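Local coordinates for protein 5'-tyrosyl-DNA phosphodiesterase (Caenorhabditis elegans, PDB 4FVA) that belongs to the endonuclease/exonuclease/phosphatase family of the DNase I-like clan and binds a magnesium ion in a fold built on two facing beta sheets, at residues K69-N74 with I83-M88; F99-M104 with C138-F143; Y79-L84 with T107-E112; K181-A186 with V227-E232. All blocks are in the same frame, centred on the assembly; numbering follows the deposited sequence.

Contact 1: residues K69-N74 with I83-M88; sequences KIYYSN and ILVSKM. With EDO (1,2-ethanediol), chain H.
Lys69 and Val85 face each other as a hydrogen-bonded pair of an antiparallel beta hairpin, and each satisfies both backbone polar groups of the other. Lys69 N reaches Val85 O at 2.7 Å, and Val85 N returns the bond to Lys69 O at 2.9 Å. Two residues along, Tyr71 and Ile83 repeat the exchange, with Ile83 N 2.8 Å from Tyr71 O. The carbonyl of Lys69 also receives a CA-H contact from Leu84 CA at 3.2 Å, while Tyr71 O has a second donor in the side-chain NE2 of Gln109. Between these pairs Ile70 and Leu84 lie side by side on the other face, CG1 of Ile70 3.9 Å from Leu84 CD2. The extended chain of Lys69 runs past Lys87, and Lys69 NZ is hydrogen-bonded to Phe89 O. Ser86 OG accepts from Met88 N at 3.0 Å, an ST turn, and is weakly bonded to ethanediol O2. Strand 68-72 is outermost in its sheet; strand 80-86 lies between it and strand 47-53, and the face carrying Ile83 and Val85 packs on strands 107-115 and 118-126 of the second sheet.

Contact 2: residues F99-M104 with C138-F143; sequences FQNSGM and CAQFGF. With EDO (1,2-ethanediol), chain E.
Gln140 of helix 134-154 lays its side chain over one face of the Phe99 ring, and these two residues bury more surface in the contact than any others. Its CG stands 3.9 Å from the ring centroid, 19° off the normal, as a CH-pi contact offset toward the rim. Beyond it the amide lies nearly flat to the ring, the two planes 18° apart, with Gln140 CD 3.5 Å from Phe99 CD2. The same amide also makes the polar link: NE2 gives Asn101 OD1 a straight hydrogen bond of 2.9 Å (165° at the hydrogen). The acceptor lies close to the plane of the glutamine amide, whereas the donor is tilted from the carbonyl plane of Asn101, the two amide planes being steeply inclined to each other. Asn101 ND2 comes to 3.8 Å from Ala139 CB while bonding to Gln136 O. Because Gln140 OE1 accepts from Glu128 N, both ends of the amide are engaged, which probably fixes its rotation. At the edge of Phe99, CE1 meets Phe143 CD2 at 3.9 Å. The type I turn from Phe99 to Ser102, in the connection between strands 90-98 and 107-115, thus docks on helix 134-154; just beyond strand 118-126, Leu127 packs on Phe99 and Glu128 takes hydrogen bonds from Ser102 OG and Gly103 N.

Contact 3: residues Y79-L84 with T107-E112; sequences YYTAIL and TLQILE
Thr81 OG1 is gripped from two directions: it donates to Gln109 OE1 at 2.8 Å and accepts from a water at 2.7 Å. With OG1 set between the backbone N and the carbonyl carbon (chi1 63°), the hydroxyl meets the glutamine carbonyl from above its plane, 53° out of it. The water spans to the facing strand, donating to Thr107 O and accepting from Thr107 OG1 at 2.8 Å; Thr81 OG1 and Thr107 OG1 are themselves 4.3 Å apart. Gln109 reaches across with CG anti to its backbone N (chi1 -179°) and the chain extended. Its amide also lies against Ile83, the two side chains meeting tip to tip, with OE1 3.4 Å from Ile83 CG1. Further along, Ile83 and Leu111 pass alongside each other, pointing opposite ways, and Ile83 CD1 comes to 4.1 Å from Leu111 CB. The strands run nearly parallel, the axes of the short segments approaching to 8.3 Å, so side chains rather than backbone bonds join the two sheets of the sandwich. Asn124 packs beside Thr81, Ile83 and Gln109. A polar group buried between sheets is therefore provided for at both ends of its amide: OE1 is held by a hydroxyl that a water between the strands in turn engages, and NE2 is also engaged, with His94 NE2 among its partners, which probably fixes the amide's orientation in the interior between the sheets.

Contact 4: residues K181-A186 with V227-E232; sequences KDAWEA and VKFTLE
Phe229 presents one ring face to Trp184, forming a T-shaped (edge-to-face) pair where the short helix 183-186 packs against strand 226-232 of the DNase I-like beta sandwich. The indole edge points at the phenyl face with the planes at 71°, and Trp184 CD1 lies 3.9 Å from Phe229 CD1. Trp184 CB stands over the centre of the same ring, 4.0 Å from its centroid, a CH-pi contact. Beside this pair Ala183 CB touches both Phe229 CD2 and Val227 CG2, each at 4.1 Å. The indole leaves the helix with CG anti to the backbone N (chi1 173°), and its NE1 is hydrogen-bonded to Asp190 O, which probably helps fix the ring's orientation. Farther out, Asp182 caps the start of the helix, OD1 accepting weak bonds from Trp184 N and Glu185 N, while OD2 forms a salt bridge with Arg214 of strand 212-221. Within the sheet, Ile250 and Phe254 of strand 249-255 touch Phe229 and Val227, respectively. A water accepts from Val227 N at 3.2 Å and donates weakly to Ala186 O. Close to this bridge, the Val227 branch flanked by both backbone neighbours of CA (chi1 56°) brings CG1 to 3.6 Å from Ala186 CB.

Contacts 1 and 3 share Ile83 and Leu84 on strand 80-86. The first is backbone pairing within one sheet and partly buried at its outer strand; the second is wholly buried and joins that sheet to the other through side chains. Contact 2 lies nearer the surface, its centre about 17 Å from the centre of the chain, where a turn meets a helix through an amide and aromatic rings; Phe99 touches Thr107 and Leu108 of contact 3. Contact 4 is buried and relies on aromatic and aliphatic packing, in contrast to the backbone bonds of contact 1 and the amide of contact 3. Its strand 226-232 is the outermost strand opposite 68-72 in the sheet of contact 1.

Contact 1: residues K69-N74 with I83-M88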
# COMPACT_ATOMS: atom_id res chain seq x y z
N LYS A 69 12.75 8.35 -4.78
CA LYS A 69 12.29 8.36 -6.17
C LYS A 69 10.77 8.12 -6.16
O LYS A 69 10.29 7.24 -5.43
CB LYS A 69 12.97 7.28 -7.00
CG LYS A 69 14.49 7.45 -7.20
CD LYS A 69 15.09 6.18 -7.84
CE LYS A 69 16.56 6.41 -8.18
NZ LYS A 69 17.21 5.15 -8.62
N ILE A 70 10.02 8.91 -6.91
CA ILE A 70 8.56 8.80 -6.90
C ILE A 70 8.04 8.34 -8.27
O ILE A 70 8.33 8.97 -9.30
CB ILE A 70 7.89 10.14 -6.55
CG1 ILE A 70 8.45 10.72 -5.25
CG2 ILE A 70 6.36 9.99 -6.47
CD1 ILE A 70 7.84 12.04 -4.89
N TYR A 71 7.26 7.26 -8.27
CA TYR A 71 6.64 6.75 -9.49
C TYR A 71 5.13 6.77 -9.33
O TYR A 71 4.59 6.13 -8.44
CB TYR A 71 7.17 5.34 -9.84
CG TYR A 71 8.66 5.37 -10.13
CD1 TYR A 71 9.11 5.63 -11.42
CD2 TYR A 71 9.59 5.23 -9.13
CE1 TYR A 71 10.45 5.71 -11.71
CE2 TYR A 71 10.95 5.31 -9.39
CZ TYR A 71 11.36 5.56 -10.70
OH TYR A 71 12.69 5.64 -11.00
N TYR A 72 4.47 7.54 -10.19
CA TYR A 72 3.01 7.66 -10.19
C TYR A 72 2.42 6.71 -11.22
O TYR A 72 2.94 6.60 -12.32
CB TYR A 72 2.57 9.10 -10.49
CG TYR A 72 2.99 10.11 -9.43
CD1 TYR A 72 2.41 10.09 -8.16
CD2 TYR A 72 3.92 11.10 -9.70
CE1 TYR A 72 2.78 10.99 -7.19
CE2 TYR A 72 4.31 12.01 -8.73
CZ TYR A 72 3.72 11.95 -7.48
OH TYR A 72 4.09 12.85 -6.50
N SER A 73 1.32 6.05 -10.87
CA SER A 73 0.74 5.06 -11.77
C SER A 73 0.14 5.72 -13.01
O SER A 73 0.26 5.20 -14.12
CB SER A 73 -0.35 4.24 -11.07
OG SER A 73 -1.48 5.06 -10.75
N ASN A 74 -0.48 6.88 -12.82
CA ASN A 74 -1.33 7.44 -13.86
C ASN A 74 -1.65 8.90 -13.57
O ASN A 74 -2.82 9.30 -13.51
CB ASN A 74 -2.65 6.64 -13.91
CG ASN A 74 -3.42 6.85 -15.20
OD1 ASN A 74 -2.88 7.34 -16.19
ND2 ASN A 74 -4.70 6.48 -15.19
N ILE A 83 4.38 4.73 -5.98
CA ILE A 83 5.37 3.94 -5.26
C ILE A 83 6.58 4.84 -5.07
O ILE A 83 7.09 5.41 -6.05
CB ILE A 83 5.77 2.66 -6.04
CG1 ILE A 83 4.52 1.79 -6.30
CG2 ILE A 83 6.86 1.86 -5.28
CD1 ILE A 83 4.82 0.53 -7.10
N LEU A 84 7.01 5.01 -3.82
CA LEU A 84 8.20 5.80 -3.52
C LEU A 84 9.27 4.87 -2.99
O LEU A 84 8.99 4.06 -2.09
CB LEU A 84 7.90 6.91 -2.50
CG LEU A 84 6.95 8.05 -2.89
CD1 LEU A 84 5.48 7.58 -2.91
CD2 LEU A 84 7.12 9.23 -1.94
N VAL A 85 10.48 5.00 -3.52
CA VAL A 85 11.60 4.19 -3.09
C VAL A 85 12.83 5.03 -2.77
O VAL A 85 13.01 6.13 -3.29
CB VAL A 85 11.99 3.12 -4.13
CG1 VAL A 85 10.83 2.11 -4.36
CG2 VAL A 85 12.40 3.79 -5.43
N SER A 86 13.68 4.49 -1.91
CA SER A 86 14.98 5.07 -1.64
C SER A 86 15.70 5.42 -2.94
O SER A 86 15.51 4.77 -3.96
CB SER A 86 15.82 4.08 -0.84
OG SER A 86 17.17 4.49 -0.81
N LYS A 87 16.51 6.48 -2.92
CA LYS A 87 17.29 6.84 -4.11
C LYS A 87 18.32 5.77 -4.44
O LYS A 87 18.87 5.76 -5.54
CB LYS A 87 17.95 8.21 -3.95
CG LYS A 87 16.95 9.34 -4.08
CD LYS A 87 17.44 10.61 -3.45
CE LYS A 87 16.53 11.76 -3.83
NZ LYS A 87 16.29 11.76 -5.29
N MET A 88 18.56 4.87 -3.49
CA MET A 88 19.47 3.75 -3.70
C MET A 88 18.81 2.59 -4.45
O MET A 88 19.49 1.64 -4.88
CB MET A 88 20.05 3.26 -2.37
CG MET A 88 21.37 3.91 -1.99
SD MET A 88 21.94 3.30 -0.38
CE MET A 88 20.95 1.82 -0.17
C1 EDO H . 14.52 7.48 2.96
O1 EDO H . 15.12 8.45 2.09
C2 EDO H . 14.95 6.09 2.51
O2 EDO H . 16.18 6.19 1.77

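Contact 2: residues F99-M104 with C138-F143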
# COMPACT_ATOMS: atom_id res chain seq x y z
N PHE A 99 -6.51 -2.78 -15.03
CA PHE A 99 -7.47 -3.87 -14.90
C PHE A 99 -8.55 -3.68 -15.96
O PHE A 99 -9.23 -2.65 -16.00
CB PHE A 99 -8.09 -3.91 -13.51
CG PHE A 99 -7.11 -4.20 -12.40
CD1 PHE A 99 -6.12 -5.16 -12.56
CD2 PHE A 99 -7.21 -3.54 -11.18
CE1 PHE A 99 -5.23 -5.44 -11.53
CE2 PHE A 99 -6.32 -3.82 -10.14
CZ PHE A 99 -5.34 -4.77 -10.32
N GLN A 100 -8.70 -4.69 -16.81
CA GLN A 100 -9.64 -4.64 -17.93
C GLN A 100 -11.09 -4.53 -17.44
O GLN A 100 -11.91 -3.84 -18.04
CB GLN A 100 -9.41 -5.87 -18.81
CG GLN A 100 -8.05 -5.79 -19.54
CD GLN A 100 -7.73 -6.99 -20.43
OE1 GLN A 100 -8.37 -8.04 -20.35
NE2 GLN A 100 -6.71 -6.85 -21.27
N ASN A 101 -11.39 -5.19 -16.32
CA ASN A 101 -12.74 -5.22 -15.77
C ASN A 101 -13.06 -4.06 -14.83
O ASN A 101 -14.11 -4.06 -14.17
CB ASN A 101 -12.96 -6.53 -15.00
CG ASN A 101 -12.26 -6.53 -13.65
OD1 ASN A 101 -11.46 -5.63 -13.35
ND2 ASN A 101 -12.53 -7.54 -12.84
N SER A 102 -12.18 -3.07 -14.73
CA SER A 102 -12.42 -1.98 -13.78
C SER A 102 -13.18 -0.80 -14.38
O SER A 102 -12.90 -0.33 -15.49
CB SER A 102 -11.11 -1.46 -13.18
OG SER A 102 -11.42 -0.45 -12.23
N GLY A 103 -14.15 -0.30 -13.62
CA GLY A 103 -14.81 0.94 -13.99
C GLY A 103 -14.24 2.12 -13.23
O GLY A 103 -14.76 3.24 -13.32
N MET A 104 -13.14 1.89 -12.50
CA MET A 104 -12.59 2.90 -11.60
C MET A 104 -11.10 3.23 -11.85
O MET A 104 -10.38 3.68 -10.95
CB MET A 104 -12.82 2.45 -10.15
CG MET A 104 -14.29 2.26 -9.80
SD MET A 104 -14.53 1.66 -8.11
CE MET A 104 -16.25 1.12 -8.19
N CYS A 138 -12.69 -9.58 -6.68
CA CYS A 138 -12.17 -10.93 -6.50
C CYS A 138 -11.37 -11.38 -7.71
O CYS A 138 -10.36 -12.08 -7.58
CB CYS A 138 -13.30 -11.92 -6.20
SG CYS A 138 -14.03 -11.76 -4.58
N ALA A 139 -11.80 -10.98 -8.90
CA ALA A 139 -11.05 -11.31 -10.11
C ALA A 139 -9.71 -10.60 -10.13
O ALA A 139 -8.69 -11.17 -10.53
CB ALA A 139 -11.87 -10.95 -11.35
N GLN A 140 -9.70 -9.33 -9.73
CA GLN A 140 -8.46 -8.56 -9.70
C GLN A 140 -7.46 -9.20 -8.73
O GLN A 140 -6.29 -9.34 -9.07
CB GLN A 140 -8.75 -7.10 -9.34
CG GLN A 140 -9.52 -6.35 -10.43
CD GLN A 140 -10.10 -5.04 -9.94
OE1 GLN A 140 -9.94 -4.65 -8.78
NE2 GLN A 140 -10.81 -4.34 -10.84
N PHE A 141 -7.92 -9.55 -7.54
CA PHE A 141 -7.05 -10.17 -6.55
C PHE A 141 -6.41 -11.46 -7.11
O PHE A 141 -5.20 -11.67 -6.98
CB PHE A 141 -7.80 -10.46 -5.25
CG PHE A 141 -6.93 -10.98 -4.15
CD1 PHE A 141 -6.29 -10.11 -3.28
CD2 PHE A 141 -6.73 -12.35 -3.98
CE1 PHE A 141 -5.46 -10.58 -2.26
CE2 PHE A 141 -5.91 -12.84 -2.97
CZ PHE A 141 -5.28 -11.95 -2.10
N GLY A 142 -7.24 -12.30 -7.74
CA GLY A 142 -6.76 -13.54 -8.35
C GLY A 142 -5.72 -13.23 -9.41
O GLY A 142 -4.64 -13.84 -9.44
N PHE A 143 -6.01 -12.24 -10.24
CA PHE A 143 -5.09 -11.81 -11.27
C PHE A 143 -3.78 -11.35 -10.65
O PHE A 143 -2.70 -11.72 -11.12
CB PHE A 143 -5.73 -10.68 -12.09
CG PHE A 143 -4.81 -10.07 -13.11
CD1 PHE A 143 -4.72 -10.59 -14.40
CD2 PHE A 143 -4.04 -8.96 -12.78
CE1 PHE A 143 -3.86 -10.02 -15.34
CE2 PHE A 143 -3.18 -8.37 -13.72
CZ PHE A 143 -3.09 -8.90 -15.00
C1 EDO E . -8.92 -8.09 -14.81
O1 EDO E . -9.00 -9.44 -14.31
C2 EDO E . -7.58 -7.91 -15.53
O2 EDO E . -7.59 -6.75 -16.37

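Contact 3: residues Y79-L84 with T107-E112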
# COMPACT_ATOMS: atom_id res chain seq x y z
N TYR A 79 -7.79 10.00 -9.92
CA TYR A 79 -6.94 9.57 -8.80
C TYR A 79 -6.09 8.38 -9.22
O TYR A 79 -6.38 7.73 -10.23
CB TYR A 79 -7.78 9.28 -7.55
CG TYR A 79 -8.82 8.20 -7.73
CD1 TYR A 79 -9.96 8.43 -8.50
CD2 TYR A 79 -8.68 6.96 -7.12
CE1 TYR A 79 -10.92 7.44 -8.66
CE2 TYR A 79 -9.62 5.97 -7.28
CZ TYR A 79 -10.75 6.21 -8.05
OH TYR A 79 -11.70 5.22 -8.20
N TYR A 80 -5.02 8.10 -8.49
CA TYR A 80 -4.04 7.12 -8.96
C TYR A 80 -3.18 6.65 -7.79
O TYR A 80 -3.44 7.02 -6.63
CB TYR A 80 -3.19 7.73 -10.09
CG TYR A 80 -2.71 9.15 -9.81
CD1 TYR A 80 -1.51 9.39 -9.14
CD2 TYR A 80 -3.48 10.25 -10.19
CE1 TYR A 80 -1.08 10.69 -8.86
CE2 TYR A 80 -3.05 11.55 -9.92
CZ TYR A 80 -1.86 11.76 -9.25
OH TYR A 80 -1.45 13.06 -8.98
N THR A 81 -2.20 5.80 -8.06
CA THR A 81 -1.36 5.30 -6.98
C THR A 81 0.08 5.79 -7.14
O THR A 81 0.43 6.36 -8.18
CB THR A 81 -1.38 3.77 -6.89
OG1 THR A 81 -0.86 3.21 -8.10
CG2 THR A 81 -2.82 3.28 -6.70
N ALA A 82 0.90 5.57 -6.13
CA ALA A 82 2.30 5.94 -6.23
C ALA A 82 3.16 4.91 -5.50
O ALA A 82 2.71 4.31 -4.51
CB ALA A 82 2.54 7.34 -5.66
N ILE A 83 4.38 4.73 -5.98
CA ILE A 83 5.37 3.94 -5.26
C ILE A 83 6.58 4.84 -5.07
O ILE A 83 7.09 5.41 -6.05
CB ILE A 83 5.77 2.66 -6.04
CG1 ILE A 83 4.52 1.79 -6.30
CG2 ILE A 83 6.86 1.86 -5.28
CD1 ILE A 83 4.82 0.53 -7.10
N LEU A 84 7.01 5.01 -3.82
CA LEU A 84 8.20 5.80 -3.52
C LEU A 84 9.27 4.87 -2.99
O LEU A 84 8.99 4.06 -2.09
CB LEU A 84 7.90 6.91 -2.50
CG LEU A 84 6.95 8.05 -2.89
CD1 LEU A 84 5.48 7.58 -2.91
CD2 LEU A 84 7.12 9.23 -1.94
N THR A 107 -5.46 -0.16 -11.36
CA THR A 107 -4.28 -0.66 -12.03
C THR A 107 -3.45 -1.52 -11.09
O THR A 107 -3.57 -1.42 -9.86
CB THR A 107 -3.37 0.52 -12.48
OG1 THR A 107 -3.05 1.32 -11.32
CG2 THR A 107 -4.08 1.41 -13.51
N LEU A 108 -2.59 -2.34 -11.67
CA LEU A 108 -1.55 -2.99 -10.88
C LEU A 108 -0.27 -2.29 -11.27
O LEU A 108 0.18 -2.39 -12.42
CB LEU A 108 -1.47 -4.48 -11.21
CG LEU A 108 -0.41 -5.30 -10.47
CD1 LEU A 108 -0.60 -5.13 -8.98
CD2 LEU A 108 -0.56 -6.77 -10.85
N GLN A 109 0.29 -1.54 -10.32
CA GLN A 109 1.50 -0.76 -10.56
C GLN A 109 2.70 -1.58 -10.11
O GLN A 109 2.79 -1.96 -8.94
CB GLN A 109 1.45 0.57 -9.79
CG GLN A 109 2.68 1.47 -9.99
CD GLN A 109 2.61 2.73 -9.17
OE1 GLN A 109 1.90 2.78 -8.16
NE2 GLN A 109 3.35 3.77 -9.59
N ILE A 110 3.62 -1.86 -11.04
CA ILE A 110 4.75 -2.73 -10.73
C ILE A 110 6.06 -2.00 -10.91
O ILE A 110 6.33 -1.48 -11.99
CB ILE A 110 4.74 -4.00 -11.62
CG1 ILE A 110 3.45 -4.79 -11.41
CG2 ILE A 110 5.90 -4.92 -11.28
CD1 ILE A 110 3.27 -5.97 -12.39
N LEU A 111 6.84 -1.92 -9.84
CA LEU A 111 8.18 -1.35 -9.96
C LEU A 111 9.16 -2.47 -9.64
O LEU A 111 9.13 -3.06 -8.56
CB LEU A 111 8.38 -0.17 -9.00
CG LEU A 111 9.60 0.73 -9.23
CD1 LEU A 111 9.40 1.61 -10.49
CD2 LEU A 111 9.91 1.62 -8.02
N GLU A 112 10.04 -2.74 -10.60
CA GLU A 112 11.04 -3.79 -10.49
C GLU A 112 12.41 -3.13 -10.41
O GLU A 112 12.71 -2.20 -11.18
CB GLU A 112 10.99 -4.70 -11.73
CG GLU A 112 12.11 -5.73 -11.80
CD GLU A 112 12.16 -6.45 -13.13
OE1 GLU A 112 11.14 -6.48 -13.86
OE2 GLU A 112 13.25 -6.96 -13.48
O HOH W 1 -2.10 0.88 -8.76

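Contact 4: residues K181-A186 with V227-E232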
# COMPACT_ATOMS: atom_id res chain seq x y z
N LYS A 181 3.07 -14.91 2.05
CA LYS A 181 2.43 -14.73 3.34
C LYS A 181 1.92 -13.33 3.53
O LYS A 181 2.47 -12.36 3.00
CB LYS A 181 3.38 -15.05 4.50
CG LYS A 181 3.77 -16.52 4.62
CD LYS A 181 4.66 -16.74 5.84
CE LYS A 181 4.87 -18.23 6.11
NZ LYS A 181 5.39 -18.93 4.92
N ASP A 182 0.87 -13.23 4.35
CA ASP A 182 0.27 -11.96 4.69
C ASP A 182 1.06 -11.37 5.86
O ASP A 182 1.20 -11.99 6.91
CB ASP A 182 -1.19 -12.20 5.07
CG ASP A 182 -1.90 -10.94 5.51
OD1 ASP A 182 -1.26 -10.11 6.18
OD2 ASP A 182 -3.11 -10.80 5.22
N ALA A 183 1.59 -10.17 5.66
CA ALA A 183 2.48 -9.55 6.65
C ALA A 183 1.84 -9.43 8.03
O ALA A 183 2.48 -9.71 9.04
CB ALA A 183 2.96 -8.18 6.15
N TRP A 184 0.59 -9.00 8.08
CA TRP A 184 -0.08 -8.87 9.37
C TRP A 184 -0.22 -10.20 10.10
O TRP A 184 -0.03 -10.28 11.31
CB TRP A 184 -1.45 -8.23 9.22
CG TRP A 184 -2.22 -8.26 10.51
CD1 TRP A 184 -2.01 -7.46 11.61
CD2 TRP A 184 -3.35 -9.08 10.82
NE1 TRP A 184 -2.92 -7.76 12.59
CE2 TRP A 184 -3.76 -8.75 12.13
CE3 TRP A 184 -4.05 -10.07 10.13
CZ2 TRP A 184 -4.85 -9.38 12.76
CZ3 TRP A 184 -5.12 -10.70 10.76
CH2 TRP A 184 -5.51 -10.35 12.06
N GLU A 185 -0.61 -11.23 9.35
CA GLU A 185 -0.74 -12.57 9.90
C GLU A 185 0.60 -13.11 10.38
O GLU A 185 0.70 -13.61 11.49
CB GLU A 185 -1.33 -13.53 8.87
CG GLU A 185 -2.80 -13.31 8.55
CD GLU A 185 -3.25 -14.25 7.45
OE1 GLU A 185 -4.43 -14.17 7.04
OE2 GLU A 185 -2.42 -15.07 7.01
N ALA A 186 1.62 -13.00 9.53
CA ALA A 186 2.95 -13.50 9.86
C ALA A 186 3.57 -12.77 11.04
O ALA A 186 4.48 -13.28 11.70
CB ALA A 186 3.86 -13.42 8.64
N VAL A 227 8.83 -10.62 10.15
CA VAL A 227 8.17 -9.36 9.85
C VAL A 227 7.61 -8.72 11.12
O VAL A 227 7.04 -9.41 11.97
CB VAL A 227 7.06 -9.54 8.77
CG1 VAL A 227 6.06 -10.58 9.21
CG2 VAL A 227 6.35 -8.21 8.48
N LYS A 228 7.80 -7.41 11.25
CA LYS A 228 7.11 -6.65 12.27
C LYS A 228 6.06 -5.75 11.59
O LYS A 228 6.29 -5.26 10.49
CB LYS A 228 8.12 -5.82 13.07
CG LYS A 228 8.86 -6.65 14.11
CD LYS A 228 10.09 -5.94 14.67
CE LYS A 228 10.43 -6.46 16.06
NZ LYS A 228 11.76 -5.97 16.52
N PHE A 229 4.94 -5.49 12.26
CA PHE A 229 3.79 -4.83 11.64
C PHE A 229 3.15 -3.84 12.61
O PHE A 229 2.81 -4.20 13.74
CB PHE A 229 2.76 -5.88 11.18
CG PHE A 229 1.63 -5.32 10.32
CD1 PHE A 229 0.56 -4.63 10.89
CD2 PHE A 229 1.64 -5.50 8.95
CE1 PHE A 229 -0.47 -4.12 10.10
CE2 PHE A 229 0.63 -5.02 8.15
CZ PHE A 229 -0.44 -4.31 8.72
N THR A 230 3.03 -2.58 12.18
CA THR A 230 2.36 -1.55 13.00
C THR A 230 1.38 -0.73 12.17
O THR A 230 1.40 -0.79 10.94
CB THR A 230 3.36 -0.56 13.64
OG1 THR A 230 3.97 0.22 12.60
CG2 THR A 230 4.44 -1.30 14.43
N LEU A 231 0.53 0.04 12.84
CA LEU A 231 -0.36 0.96 12.13
C LEU A 231 0.16 2.36 12.35
O LEU A 231 0.72 2.64 13.40
CB LEU A 231 -1.80 0.84 12.66
CG LEU A 231 -2.41 -0.54 12.40
CD1 LEU A 231 -3.84 -0.63 12.93
CD2 LEU A 231 -2.35 -0.83 10.91
N GLU A 232 -0.05 3.25 11.37
CA GLU A 232 0.44 4.61 11.49
C GLU A 232 -0.61 5.60 11.01
O GLU A 232 -1.62 5.21 10.42
CB GLU A 232 1.74 4.78 10.70
CG GLU A 232 2.81 3.74 11.02
CD GLU A 232 3.47 3.99 12.37
OE1 GLU A 232 3.31 5.10 12.93
OE2 GLU A 232 4.16 3.08 12.87
O HOH W 2 7.86 -12.79 12.22